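Local coordinates for lombricine kinase (Urechis caupo, PDB 3JPZ), which probably catalyses the reversible transfer of a phosphoryl group between ATP and lombricine, as a member of the ATP:guanido phosphotransferase (phosphagen kinase) family, at residues Lys36-Gly41 / Tyr69-Glu74; Cys116-Gly121 / Lys234-Arg239; Lys210-Trp215 / Val224-Lys229. All coordinates share one frame; numbering follows the deposited sequence. Where two conformers were deposited one is given.

Interaction 1 (Lys36-Gly41 / Tyr69-Glu74); sequences KKTAHG and YEVFKE
In K36, CG stands anti to the carbonyl carbon (chi1 -52°) and a bend at chi3 (74°) brings CE beside V71; T38 sets OG1 between its backbone N and carbonyl carbon (chi1 72°), with CG2 anti to the carbonyl carbon, where it meets V71 and F72. The contact belongs to the helical N-terminal domain of the phosphagen kinases, where the loop before helix 44-53 runs past the end of helix 68-71. K36 and V71 slide past each other in opposite directions: CB of K36 packs on CG1 of V71 at 3.9 Å, while NZ reaches V71 O at 3.0 Å, a hydrogen bond lying in the carbonyl plane on a lone pair. Lysine suits this place, because its methylenes pack on valine while its ammonium meets a carbonyl at a helix end, whose partial negative charge would probably welcome a cation. V71 is forked: CG1 serves K36, and CG2 lies 4.0 Å from CG2 of T38. The F72 ring turns its edge to the K36 backbone, with CZ 3.9 Å from K36 O, and L33 of helix 27-33 also packs on it. T38 divides its work: its side chain crosses those of V71 and F72 at about a right angle, with CG2 touching both, while OG1 hydrogen-bonds D65 and accepts from H40 N, two residues on, an ST turn. Within F72's own segment, V71 CG1 sits over the centre of the ring, 3.6 Å above its plane.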
loop_
_atom_site.group_PDB
_atom_site.type_symbol
_atom_site.label_atom_id
_atom_site.label_comp_id
_atom_site.label_asym_id
_atom_site.label_seq_id
_atom_site.Cartn_x
_atom_site.Cartn_y
_atom_site.Cartn_z
ATOM N N LYS A 36 -11.917 20.238 5.491
ATOM C CA LYS A 36 -13.182 19.581 5.779
ATOM C C LYS A 36 -12.930 18.152 6.244
ATOM O O LYS A 36 -11.943 17.516 5.865
ATOM C CB LYS A 36 -14.098 19.571 4.556
ATOM C CG LYS A 36 -14.306 20.926 3.915
ATOM C CD LYS A 36 -15.529 20.927 3.013
ATOM C CE LYS A 36 -16.812 20.931 3.834
ATOM N NZ LYS A 36 -18.019 20.671 3.008
ATOM N N LYS A 37 -13.829 17.657 7.080
ATOM C CA LYS A 37 -13.732 16.307 7.586
ATOM C C LYS A 37 -15.127 15.778 7.855
ATOM O O LYS A 37 -15.993 16.510 8.330
ATOM C CB LYS A 37 -12.909 16.275 8.874
ATOM C CG LYS A 37 -13.575 16.953 10.066
ATOM C CD LYS A 37 -12.884 16.589 11.371
ATOM C CE LYS A 37 -11.371 16.556 11.201
ATOM N NZ LYS A 37 -10.652 16.394 12.491
ATOM N N THR A 38 -15.344 14.506 7.545
ATOM C CA THR A 38 -16.600 13.855 7.880
ATOM C C THR A 38 -16.591 13.604 9.375
ATOM O O THR A 38 -15.619 13.923 10.049
ATOM C CB THR A 38 -16.747 12.503 7.173
ATOM O OG1 THR A 38 -15.848 11.560 7.772
ATOM C CG2 THR A 38 -16.447 12.636 5.678
ATOM N N ALA A 39 -17.660 13.014 9.890
ATOM C CA ALA A 39 -17.727 12.673 11.304
ATOM C C ALA A 39 -16.768 11.535 11.634
ATOM O O ALA A 39 -16.410 11.341 12.791
ATOM C CB ALA A 39 -19.160 12.295 11.695
ATOM N N HIS A 40 -16.350 10.780 10.622
ATOM C CA HIS A 40 -15.397 9.701 10.851
ATOM C C HIS A 40 -13.971 10.134 10.498
ATOM O O HIS A 40 -13.041 9.326 10.523
ATOM C CB HIS A 40 -15.795 8.446 10.076
ATOM C CG HIS A 40 -17.167 7.944 10.400
ATOM N ND1 HIS A 40 -18.204 7.973 9.493
ATOM C CD2 HIS A 40 -17.674 7.400 11.533
ATOM C CE1 HIS A 40 -19.288 7.463 10.051
ATOM N NE2 HIS A 40 -18.994 7.110 11.289
ATOM N N GLY A 41 -13.808 11.412 10.170
ATOM C CA GLY A 41 -12.490 11.992 9.993
ATOM C C GLY A 41 -11.933 11.812 8.595
ATOM O O GLY A 41 -10.767 12.098 8.338
ATOM N N TYR A 69 -19.682 11.325 0.512
ATOM C CA TYR A 69 -20.427 11.810 -0.649
ATOM C C TYR A 69 -21.039 13.195 -0.433
ATOM O O TYR A 69 -21.232 13.950 -1.379
ATOM C CB TYR A 69 -21.494 10.790 -1.049
ATOM C CG TYR A 69 -20.902 9.574 -1.725
ATOM C CD1 TYR A 69 -20.614 9.590 -3.081
ATOM C CD2 TYR A 69 -20.606 8.427 -1.008
ATOM C CE1 TYR A 69 -20.067 8.492 -3.705
ATOM C CE2 TYR A 69 -20.063 7.325 -1.623
ATOM C CZ TYR A 69 -19.796 7.364 -2.978
ATOM O OH TYR A 69 -19.248 6.275 -3.618
ATOM N N GLU A 70 -21.338 13.547 0.809
ATOM C CA GLU A 70 -21.910 14.859 1.058
ATOM C C GLU A 70 -20.841 15.893 1.436
ATOM O O GLU A 70 -20.843 16.990 0.900
ATOM C CB GLU A 70 -23.023 14.786 2.105
ATOM C CG GLU A 70 -22.656 14.054 3.369
ATOM C CD GLU A 70 -23.585 14.388 4.520
ATOM O OE1 GLU A 70 -24.809 14.491 4.288
ATOM O OE2 GLU A 70 -23.090 14.551 5.656
ATOM N N VAL A 71 -19.922 15.547 2.332
ATOM C CA VAL A 71 -18.902 16.500 2.766
ATOM C C VAL A 71 -18.018 16.926 1.595
ATOM O O VAL A 71 -17.645 18.093 1.478
ATOM C CB VAL A 71 -18.037 15.930 3.907
ATOM C CG1 VAL A 71 -16.812 16.810 4.152
ATOM C CG2 VAL A 71 -18.861 15.810 5.168
ATOM N N PHE A 72 -17.692 15.976 0.730
ATOM C CA PHE A 72 -16.957 16.267 -0.496
ATOM C C PHE A 72 -17.880 16.088 -1.685
ATOM O O PHE A 72 -17.476 15.621 -2.747
ATOM C CB PHE A 72 -15.741 15.359 -0.577
ATOM C CG PHE A 72 -14.958 15.330 0.697
ATOM C CD1 PHE A 72 -14.254 16.448 1.106
ATOM C CD2 PHE A 72 -14.975 14.215 1.515
ATOM C CE1 PHE A 72 -13.554 16.439 2.291
ATOM C CE2 PHE A 72 -14.270 14.201 2.699
ATOM C CZ PHE A 72 -13.562 15.311 3.087
ATOM N N LYS A 73 -19.133 16.484 -1.480
ATOM C CA LYS A 73 -20.184 16.339 -2.477
ATOM C C LYS A 73 -19.787 16.859 -3.850
ATOM O O LYS A 73 -20.050 16.212 -4.860
ATOM C CB LYS A 73 -21.450 17.055 -2.012
ATOM C CG LYS A 73 -22.649 16.839 -2.917
ATOM C CD LYS A 73 -23.926 17.323 -2.260
ATOM C CE LYS A 73 -25.125 16.515 -2.725
ATOM N NZ LYS A 73 -25.113 16.307 -4.195
ATOM N N GLU A 74 -19.159 18.024 -3.896
ATOM C CA GLU A 74 -18.898 18.668 -5.176
ATOM C C GLU A 74 -17.831 17.922 -5.967
ATOM O O GLU A 74 -17.775 18.025 -7.194
ATOM C CB GLU A 74 -18.488 20.123 -4.974
ATOM C CG GLU A 74 -17.002 20.349 -4.788
ATOM C CD GLU A 74 -16.657 21.820 -4.796
ATOM O OE1 GLU A 74 -16.956 22.495 -5.804
ATOM O OE2 GLU A 74 -16.105 22.300 -3.788
#

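Interaction 2 (Cys116-Gly121 / Lys234-Arg239)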
loop_
_atom_site.group_PDB
_atom_site.type_symbol
_atom_site.label_atom_id
_atom_site.label_comp_id
_atom_site.label_asym_id
_atom_site.label_seq_id
_atom_site.Cartn_x
_atom_site.Cartn_y
_atom_site.Cartn_z
ATOM N N CYS A 116 -25.165 -18.006 -15.051
ATOM C CA CYS A 116 -25.568 -16.645 -14.775
ATOM C C CYS A 116 -25.201 -16.331 -13.340
ATOM O O CYS A 116 -25.312 -17.187 -12.458
ATOM C CB CYS A 116 -27.083 -16.476 -14.931
ATOM S SG CYS A 116 -27.827 -17.358 -16.311
ATOM N N ARG A 117 -24.747 -15.108 -13.107
ATOM C CA ARG A 117 -24.683 -14.577 -11.760
ATOM C C ARG A 117 -25.108 -13.123 -11.802
ATOM O O ARG A 117 -25.084 -12.484 -12.853
ATOM C CB ARG A 117 -23.295 -14.736 -11.123
ATOM C CG ARG A 117 -22.119 -14.552 -12.054
ATOM C CD ARG A 117 -20.829 -14.319 -11.265
ATOM N NE ARG A 117 -20.597 -12.893 -11.058
ATOM C CZ ARG A 117 -19.717 -12.379 -10.208
ATOM N NH1 ARG A 117 -18.967 -13.170 -9.456
ATOM N NH2 ARG A 117 -19.594 -11.065 -10.110
ATOM N N ILE A 118 -25.546 -12.629 -10.655
ATOM C CA ILE A 118 -25.852 -11.226 -10.475
ATOM C C ILE A 118 -25.203 -10.824 -9.168
ATOM O O ILE A 118 -25.398 -11.486 -8.154
ATOM C CB ILE A 118 -27.363 -10.989 -10.374
ATOM C CG1 ILE A 118 -28.072 -11.529 -11.610
ATOM C CG2 ILE A 118 -27.652 -9.503 -10.191
ATOM C CD1 ILE A 118 -29.581 -11.492 -11.493
ATOM N N ARG A 119 -24.437 -9.742 -9.182
ATOM C CA ARG A 119 -23.698 -9.342 -7.999
ATOM C C ARG A 119 -23.988 -7.891 -7.662
ATOM O O ARG A 119 -24.306 -7.079 -8.527
ATOM C CB ARG A 119 -22.195 -9.569 -8.188
ATOM C CG ARG A 119 -21.444 -8.435 -8.868
ATOM C CD ARG A 119 -20.481 -7.736 -7.916
ATOM N NE ARG A 119 -19.866 -6.560 -8.529
ATOM C CZ ARG A 119 -18.706 -6.561 -9.183
ATOM N NH1 ARG A 119 -18.243 -5.434 -9.707
ATOM N NH2 ARG A 119 -18.005 -7.679 -9.314
ATOM N N THR A 120 -23.920 -7.579 -6.382
ATOM C CA THR A 120 -23.957 -6.198 -5.966
ATOM C C THR A 120 -23.109 -6.087 -4.724
ATOM O O THR A 120 -22.525 -7.069 -4.277
ATOM C CB THR A 120 -25.388 -5.718 -5.673
ATOM O OG1 THR A 120 -25.391 -4.287 -5.554
ATOM C CG2 THR A 120 -25.914 -6.347 -4.385
ATOM N N GLY A 121 -23.027 -4.885 -4.182
ATOM C CA GLY A 121 -22.327 -4.675 -2.940
ATOM C C GLY A 121 -23.235 -3.905 -2.013
ATOM O O GLY A 121 -24.138 -3.199 -2.447
ATOM N N LYS A 234 -33.646 -15.378 -14.192
ATOM C CA LYS A 234 -34.779 -14.917 -13.410
ATOM C C LYS A 234 -34.736 -15.572 -12.037
ATOM O O LYS A 234 -34.981 -14.929 -11.032
ATOM C CB LYS A 234 -36.100 -15.234 -14.120
ATOM C CG LYS A 234 -37.336 -15.061 -13.241
ATOM C CD LYS A 234 -38.626 -15.189 -14.054
ATOM C CE LYS A 234 -39.864 -15.153 -13.160
ATOM N NZ LYS A 234 -41.127 -15.124 -13.949
ATOM N N ALA A 235 -34.422 -16.861 -12.011
ATOM C CA ALA A 235 -34.267 -17.584 -10.764
ATOM C C ALA A 235 -33.101 -16.994 -9.979
ATOM O O ALA A 235 -33.164 -16.876 -8.761
ATOM C CB ALA A 235 -34.038 -19.060 -11.038
ATOM N N VAL A 236 -32.044 -16.609 -10.688
ATOM C CA VAL A 236 -30.853 -16.048 -10.061
ATOM C C VAL A 236 -31.150 -14.706 -9.415
ATOM O O VAL A 236 -30.642 -14.393 -8.335
ATOM C CB VAL A 236 -29.714 -15.847 -11.087
ATOM C CG1 VAL A 236 -28.572 -15.062 -10.452
ATOM C CG2 VAL A 236 -29.225 -17.179 -11.593
ATOM N N PHE A 237 -31.976 -13.917 -10.089
ATOM C CA PHE A 237 -32.372 -12.613 -9.592
ATOM C C PHE A 237 -33.330 -12.797 -8.415
ATOM O O PHE A 237 -33.305 -12.026 -7.460
ATOM C CB PHE A 237 -33.046 -11.815 -10.711
ATOM C CG PHE A 237 -33.360 -10.385 -10.345
ATOM C CD1 PHE A 237 -32.392 -9.563 -9.803
ATOM C CD2 PHE A 237 -34.623 -9.863 -10.579
ATOM C CE1 PHE A 237 -32.680 -8.248 -9.485
ATOM C CE2 PHE A 237 -34.919 -8.551 -10.263
ATOM C CZ PHE A 237 -33.946 -7.742 -9.716
ATOM N N GLU A 238 -34.174 -13.824 -8.494
ATOM C CA GLU A 238 -35.187 -14.061 -7.466
ATOM C C GLU A 238 -34.522 -14.344 -6.135
ATOM O O GLU A 238 -34.947 -13.846 -5.095
ATOM C CB GLU A 238 -36.081 -15.247 -7.843
ATOM C CG GLU A 238 -37.285 -15.439 -6.909
ATOM C CD GLU A 238 -36.936 -16.073 -5.559
ATOM O OE1 GLU A 238 -35.954 -16.853 -5.474
ATOM O OE2 GLU A 238 -37.670 -15.798 -4.581
ATOM N N ARG A 239 -33.491 -15.175 -6.180
ATOM C CA ARG A 239 -32.721 -15.524 -4.997
ATOM C C ARG A 239 -31.928 -14.306 -4.551
ATOM O O ARG A 239 -31.821 -14.014 -3.373
ATOM C CB ARG A 239 -31.785 -16.695 -5.312
ATOM C CG ARG A 239 -30.718 -16.970 -4.263
ATOM C CD ARG A 239 -30.022 -18.303 -4.526
ATOM N NE ARG A 239 -30.943 -19.428 -4.393
ATOM C CZ ARG A 239 -31.416 -20.143 -5.410
ATOM N NH1 ARG A 239 -31.047 -19.865 -6.656
ATOM N NH2 ARG A 239 -32.253 -21.145 -5.177
#
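I118 on strand 116-121 and V236 on helix 234-239 both point toward each other and cross obliquely, with CG1 of I118 3.8 Å from CG1 of V236. The valine spreads its two methyls over two residues of one strand face: CG1, anti to the backbone N (chi1 171°), takes I118, whereas CG2 turns to C116 and lies 4.0 Å from its CB. A beta-branched residue suits this spot, since one short side chain meets two strand residues on the same face of the sheet. I118 reaches further, its extended arm (chi2 172°) bringing CD1 to 3.6 Å from CB of F237 and equally near F237 CA. That methyl thus fits at the root of the phenylalanine and approaches the ring obliquely, while A100 and L103 pack on F237 too. No hydrogen bond joins the two segments; the contact is apolar and buried, and the axes pass 8.0 Å apart at 30°. R117 points away from the helix, and R119, two residues on, lies on that same face; both bind ADP, which is absent from this chain. The result is a helix packed against one face of the antiparallel sheet of the phosphagen kinase catalytic domain, with nucleotide-binding arginines on the opposite face.

Interaction 3 (Lys210-Trp215 / Val224-Lys229); sequences KTFLIW and VISMQK
L213 and I225 face each other as a hydrogen-bonded pair of an antiparallel beta hairpin, strands 212-216 and 222-229, in the central sheet of the catalytic domain. From its CB, which lies 3.8 Å from I225 O, the leucine extends with CG anti to the backbone N (chi1 165°). CG draws near CD1 of I225, for the two side chains lie side by side and point the same way. At the tip CD2 does most of the touching, 3.6 Å from I225 CD1. The same methyl meets CE of M227 at 4.0 Å; the flexible thioether chain, bent at chi3, brings its terminal methyl across to the branched leucine at an angle. On this face I225 and M227 also pack against R117 of the adjoining strand, so the apolar patch borders an ADP-binding arginine.

The backbones bond reciprocally at this pair. L213 N donates to I225 O at 2.7 Å, and I225 N returns a bond to L213 O at 2.8 Å. Past the non-hydrogen-bonded pair F212-S226, M227 N donates to T211 O at 2.9 Å.

F212, I214, V224 and S226 occupy the other face, where helix 233-252 packs on V224 and S226. Small S226 brings CB to the edge of the F212 ring and gives its OG to a hydrogen bond with V236 O, which satisfies a buried hydroxyl. The flat ring of F212 reaches diagonally across to V224, CZ lying 3.3 Å from CG1. V224's other methyl meets I214, side by side with it, and there the packing is tight: I214 CD1 and V224 CG2 are 3.4 Å apart.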
loop_
_atom_site.group_PDB
_atom_site.type_symbol
_atom_site.label_atom_id
_atom_site.label_comp_id
_atom_site.label_asym_id
_atom_site.label_seq_id
_atom_site.Cartn_x
_atom_site.Cartn_y
_atom_site.Cartn_z
ATOM N N LYS A 210 -24.601 -23.602 -3.034
ATOM C CA LYS A 210 -23.540 -22.854 -3.710
ATOM C C LYS A 210 -24.123 -22.010 -4.839
ATOM O O LYS A 210 -23.610 -21.987 -5.960
ATOM C CB LYS A 210 -22.460 -23.799 -4.241
ATOM C CG LYS A 210 -21.813 -24.658 -3.158
ATOM C CD LYS A 210 -20.554 -25.350 -3.664
ATOM C CE LYS A 210 -19.877 -26.152 -2.564
ATOM N NZ LYS A 210 -19.012 -27.219 -3.129
ATOM N N THR A 211 -25.212 -21.320 -4.525
ATOM C CA THR A 211 -25.882 -20.435 -5.472
ATOM C C THR A 211 -25.995 -19.027 -4.900
ATOM O O THR A 211 -26.469 -18.115 -5.569
ATOM C CB THR A 211 -27.301 -20.926 -5.767
ATOM O OG1 THR A 211 -27.986 -21.144 -4.528
ATOM C CG2 THR A 211 -27.276 -22.226 -6.565
ATOM N N PHE A 212 -25.581 -18.863 -3.646
ATOM C CA PHE A 212 -25.591 -17.561 -2.998
ATOM C C PHE A 212 -24.307 -17.416 -2.210
ATOM O O PHE A 212 -24.044 -18.176 -1.280
ATOM C CB PHE A 212 -26.806 -17.424 -2.079
ATOM C CG PHE A 212 -27.209 -16.002 -1.820
ATOM C CD1 PHE A 212 -27.578 -15.171 -2.864
ATOM C CD2 PHE A 212 -27.227 -15.498 -0.529
ATOM C CE1 PHE A 212 -27.953 -13.868 -2.626
ATOM C CE2 PHE A 212 -27.600 -14.196 -0.285
ATOM C CZ PHE A 212 -27.962 -13.378 -1.332
ATOM N N LEU A 213 -23.509 -16.427 -2.592
ATOM C CA LEU A 213 -22.154 -16.273 -2.087
ATOM C C LEU A 213 -21.986 -14.885 -1.489
ATOM O O LEU A 213 -22.434 -13.900 -2.047
ATOM C CB LEU A 213 -21.153 -16.486 -3.220
ATOM C CG LEU A 213 -19.716 -16.026 -2.965
ATOM C CD1 LEU A 213 -19.016 -16.925 -1.942
ATOM C CD2 LEU A 213 -18.965 -16.005 -4.292
ATOM N N ILE A 214 -21.326 -14.816 -0.346
ATOM C CA ILE A 214 -21.190 -13.573 0.383
ATOM C C ILE A 214 -19.717 -13.373 0.692
ATOM O O ILE A 214 -19.094 -14.239 1.290
ATOM C CB ILE A 214 -21.993 -13.633 1.698
ATOM C CG1 ILE A 214 -23.490 -13.791 1.406
ATOM C CG2 ILE A 214 -21.722 -12.414 2.576
ATOM C CD1 ILE A 214 -24.127 -12.600 0.724
ATOM N N TRP A 215 -19.145 -12.261 0.250
ATOM C CA TRP A 215 -17.793 -11.881 0.667
ATOM C C TRP A 215 -17.889 -10.718 1.629
ATOM O O TRP A 215 -18.536 -9.717 1.338
ATOM C CB TRP A 215 -16.928 -11.422 -0.493
ATOM C CG TRP A 215 -16.507 -12.468 -1.439
ATOM C CD1 TRP A 215 -16.646 -13.810 -1.303
ATOM C CD2 TRP A 215 -15.826 -12.252 -2.674
ATOM N NE1 TRP A 215 -16.105 -14.450 -2.392
ATOM C CE2 TRP A 215 -15.591 -13.512 -3.247
ATOM C CE3 TRP A 215 -15.384 -11.108 -3.350
ATOM C CZ2 TRP A 215 -14.941 -13.665 -4.477
ATOM C CZ3 TRP A 215 -14.742 -11.264 -4.575
ATOM C CH2 TRP A 215 -14.524 -12.533 -5.119
ATOM N N VAL A 224 -22.515 -9.404 -2.482
ATOM C CA VAL A 224 -23.496 -10.473 -2.602
ATOM C C VAL A 224 -23.536 -10.989 -4.029
ATOM O O VAL A 224 -23.721 -10.224 -4.967
ATOM C CB VAL A 224 -24.884 -9.977 -2.200
ATOM C CG1 VAL A 224 -25.936 -11.012 -2.520
ATOM C CG2 VAL A 224 -24.903 -9.612 -0.714
ATOM N N ILE A 225 -23.343 -12.290 -4.198
ATOM C CA ILE A 225 -23.432 -12.878 -5.522
ATOM C C ILE A 225 -24.425 -14.021 -5.531
ATOM O O ILE A 225 -24.299 -14.957 -4.759
ATOM C CB ILE A 225 -22.068 -13.387 -6.005
ATOM C CG1 ILE A 225 -21.043 -12.240 -5.980
ATOM C CG2 ILE A 225 -22.192 -13.941 -7.416
ATOM C CD1 ILE A 225 -19.713 -12.635 -5.434
ATOM N N SER A 226 -25.426 -13.924 -6.400
ATOM C CA SER A 226 -26.290 -15.046 -6.699
ATOM C C SER A 226 -25.895 -15.645 -8.044
ATOM O O SER A 226 -25.582 -14.912 -8.982
ATOM C CB SER A 226 -27.749 -14.600 -6.733
ATOM O OG SER A 226 -28.581 -15.672 -7.111
ATOM N N MET A 227 -25.912 -16.976 -8.133
ATOM C CA MET A 227 -25.419 -17.671 -9.316
ATOM C C MET A 227 -26.008 -19.076 -9.476
ATOM O O MET A 227 -26.393 -19.728 -8.492
ATOM C CB MET A 227 -23.899 -17.781 -9.235
ATOM C CG MET A 227 -23.423 -18.622 -8.060
ATOM S SD MET A 227 -21.634 -18.656 -7.880
ATOM C CE MET A 227 -21.319 -16.974 -7.347
ATOM N N GLN A 228 -26.067 -19.524 -10.731
ATOM C CA GLN A 228 -26.469 -20.876 -11.097
ATOM C C GLN A 228 -25.852 -21.215 -12.442
ATOM O O GLN A 228 -25.647 -20.342 -13.274
ATOM C CB GLN A 228 -27.985 -20.994 -11.278
ATOM C CG GLN A 228 -28.817 -20.849 -10.032
ATOM C CD GLN A 228 -30.291 -21.118 -10.286
ATOM O OE1 GLN A 228 -31.077 -21.228 -9.344
ATOM N NE2 GLN A 228 -30.674 -21.235 -11.566
ATOM N N LYS A 229 -25.584 -22.490 -12.671
ATOM C CA LYS A 229 -25.273 -22.944 -14.016
ATOM C C LYS A 229 -26.582 -22.886 -14.778
ATOM O O LYS A 229 -27.645 -22.909 -14.166
ATOM C CB LYS A 229 -24.754 -24.378 -14.001
ATOM C CG LYS A 229 -23.756 -24.691 -12.897
ATOM C CD LYS A 229 -23.919 -26.128 -12.419
ATOM C CE LYS A 229 -23.966 -27.118 -13.579
ATOM N NZ LYS A 229 -24.677 -28.370 -13.203
#

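In the fold
From the N terminus, interaction 1 closes first: 27 residues, including helix 44-53, separate its segments, and it ties the loop after helix 27-33 to the end of helix 68-71. Helix 73-83 then leads on to strand 113-122, where interaction 2 opens, about 33 Å away between centres and across the centre of the chain. It closes only at helix 233-252, 112 residues later. Interaction 3, a short hairpin, falls entirely within that span and adds strand 212-216 to the sheet. The centres of interactions 2 and 3 are about 8 Å apart, and strand 222-229 joins them: it pairs with strand 113-122 on its other side and runs on into helix 233-252.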